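Side-chain contact in acyl-CoA thioester hydrolase HI0827 (Haemophilus influenzae Rd KW20, PDB 3BJK), which probably hydrolyses the thioester bond of a broad range of acyl-coenzyme A substrates, working as a hexameric hotdog-fold enzyme built as a trimer of dimers: residues Arg131-Arg135 and Glu136-Glu140. The protein carries 1 engineered substitution. Numbering follows the deposited sequence.
Sequences RTIPR and ENNQE
Asn138 turns its side-chain amide back across the bend in the chain and donates from ND2 to the carbonyl O of Pro134, 2.7 Å away. The bond is close to straight, with an N-H...O angle of 167°, and the carbonyl oxygen lies almost in the plane of the amide. Asn138 CG stands anti to the backbone N (chi1 -169°), which brings ND2 to a point almost straight ahead of the Pro134 carbonyl; Asn138 CB comes within 3.3 Å of Pro134 O. Asn138 ND2 also rests 4.0 Å from Pro134 CG and packs against CG2 of Ile133. The turn lies in the loop between strand 111-123 of the hotdog sheet and the C-terminal helix 139-148, and Asn138 is the N-cap of that helix: its OD1 accepts from the backbone N of Leu141, while ND2 has a second acceptor in Ile53 O, at the end of the long helix 35-54. With both ends of the buried amide engaged, its rotation is fixed. With chi1 at 80° and a bend at chi2, the Glu136 carboxylate folds back towards the Pro134 ring, Glu136 OE1 3.8 Å from Pro134 CB. The Arg135 side chain touches Leu141, Leu145 and Val87.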
loop_
_atom_site.group_PDB
_atom_site.type_symbol
_atom_site.label_atom_id
_atom_site.label_comp_id
_atom_site.label_asym_id
_atom_site.label_seq_id
_atom_site.Cartn_x
_atom_site.Cartn_y
_atom_site.Cartn_z
ATOM N N ARG C 131 -12.316 21.637 20.874
ATOM C CA ARG C 131 -13.739 21.787 21.140
ATOM C C ARG C 131 -14.189 20.980 22.333
ATOM O O ARG C 131 -13.599 19.965 22.666
ATOM C CB ARG C 131 -14.583 21.447 19.903
ATOM C CG ARG C 131 -14.512 20.022 19.486
ATOM C CD ARG C 131 -15.640 19.596 18.493
ATOM N NE ARG C 131 -15.446 18.159 18.249
ATOM C CZ ARG C 131 -16.149 17.158 18.803
ATOM N NH1 ARG C 131 -17.165 17.364 19.623
ATOM N NH2 ARG C 131 -15.814 15.915 18.532
ATOM N N THR C 132 -15.268 21.443 22.948
ATOM C CA THR C 132 -15.756 20.888 24.202
ATOM C C THR C 132 -16.569 19.641 23.942
ATOM O O THR C 132 -17.487 19.661 23.156
ATOM C CB THR C 132 -16.632 21.896 24.924
ATOM O OG1 THR C 132 -15.836 23.051 25.249
ATOM C CG2 THR C 132 -17.220 21.296 26.205
ATOM N N ILE C 133 -16.218 18.549 24.610
ATOM C CA ILE C 133 -16.986 17.318 24.490
ATOM C C ILE C 133 -18.405 17.550 25.017
ATOM O O ILE C 133 -18.559 18.038 26.131
ATOM C CB ILE C 133 -16.307 16.194 25.267
ATOM C CG1 ILE C 133 -14.945 15.870 24.608
ATOM C CG2 ILE C 133 -17.180 14.952 25.284
ATOM C CD1 ILE C 133 -14.106 15.053 25.423
ATOM N N PRO C 134 -19.442 17.210 24.210
ATOM C CA PRO C 134 -20.811 17.410 24.674
ATOM C C PRO C 134 -21.126 16.493 25.840
ATOM O O PRO C 134 -20.905 15.292 25.755
ATOM C CB PRO C 134 -21.685 17.068 23.447
ATOM C CG PRO C 134 -20.873 16.231 22.602
ATOM C CD PRO C 134 -19.415 16.615 22.862
ATOM N N ARG C 135 -21.646 17.073 26.915
ATOM C CA ARG C 135 -21.894 16.350 28.159
ATOM C C ARG C 135 -23.353 15.927 28.283
ATOM O O ARG C 135 -23.657 14.939 28.933
ATOM C CB ARG C 135 -21.521 17.235 29.341
ATOM C CG ARG C 135 -20.077 17.634 29.369
ATOM C CD ARG C 135 -19.296 16.663 30.200
ATOM N NE ARG C 135 -17.914 16.566 29.780
ATOM C CZ ARG C 135 -17.002 15.837 30.413
ATOM N NH1 ARG C 135 -17.319 15.108 31.484
ATOM N NH2 ARG C 135 -15.765 15.810 29.945
ATOM N N GLU C 136 -24.241 16.696 27.661
ATOM C CA GLU C 136 -25.679 16.419 27.635
ATOM C C GLU C 136 -26.063 15.448 26.489
ATOM O O GLU C 136 -25.588 15.577 25.358
ATOM C CB GLU C 136 -26.454 17.762 27.547
ATOM C CG GLU C 136 -26.568 18.447 26.136
ATOM C CD GLU C 136 -25.215 18.572 25.328
ATOM O OE1 GLU C 136 -24.036 18.689 25.926
ATOM O OE2 GLU C 136 -25.342 18.542 24.049
ATOM N N ASN C 137 -26.927 14.483 26.817
ATOM C CA ASN C 137 -27.400 13.444 25.893
ATOM C C ASN C 137 -26.279 12.662 25.241
ATOM O O ASN C 137 -26.388 12.300 24.063
ATOM C CB ASN C 137 -28.303 14.018 24.773
ATOM C CG ASN C 137 -29.271 15.082 25.255
ATOM O OD1 ASN C 137 -29.653 15.139 26.430
ATOM N ND2 ASN C 137 -29.674 15.944 24.332
ATOM N N ASN C 138 -25.204 12.416 25.996
ATOM C CA ASN C 138 -24.042 11.699 25.496
ATOM C C ASN C 138 -23.893 10.323 26.167
ATOM O O ASN C 138 -23.180 10.173 27.152
ATOM C CB ASN C 138 -22.765 12.564 25.650
ATOM C CG ASN C 138 -21.555 11.985 24.892
ATOM O OD1 ASN C 138 -21.534 10.800 24.557
ATOM N ND2 ASN C 138 -20.522 12.819 24.667
ATOM N N GLN C 139 -24.567 9.320 25.611
ATOM C CA GLN C 139 -24.526 7.963 26.149
ATOM C C GLN C 139 -23.137 7.319 26.123
ATOM O O GLN C 139 -22.774 6.553 27.017
ATOM C CB GLN C 139 -25.451 7.079 25.347
ATOM C CG GLN C 139 -26.900 7.398 25.532
ATOM C CD GLN C 139 -27.775 6.341 24.905
ATOM O OE1 GLN C 139 -27.351 5.618 23.983
ATOM N NE2 GLN C 139 -28.979 6.222 25.408
ATOM N N GLU C 140 -22.377 7.599 25.077
ATOM C CA GLU C 140 -21.060 7.023 24.962
ATOM C C GLU C 140 -20.165 7.559 26.088
ATOM O O GLU C 140 -19.418 6.794 26.697
ATOM C CB GLU C 140 -20.491 7.280 23.566
ATOM C CG GLU C 140 -21.303 6.551 22.437
ATOM C CD GLU C 140 -20.746 5.149 22.026
ATOM O OE1 GLU C 140 -19.785 4.638 22.676
ATOM O OE2 GLU C 140 -21.256 4.577 21.017
#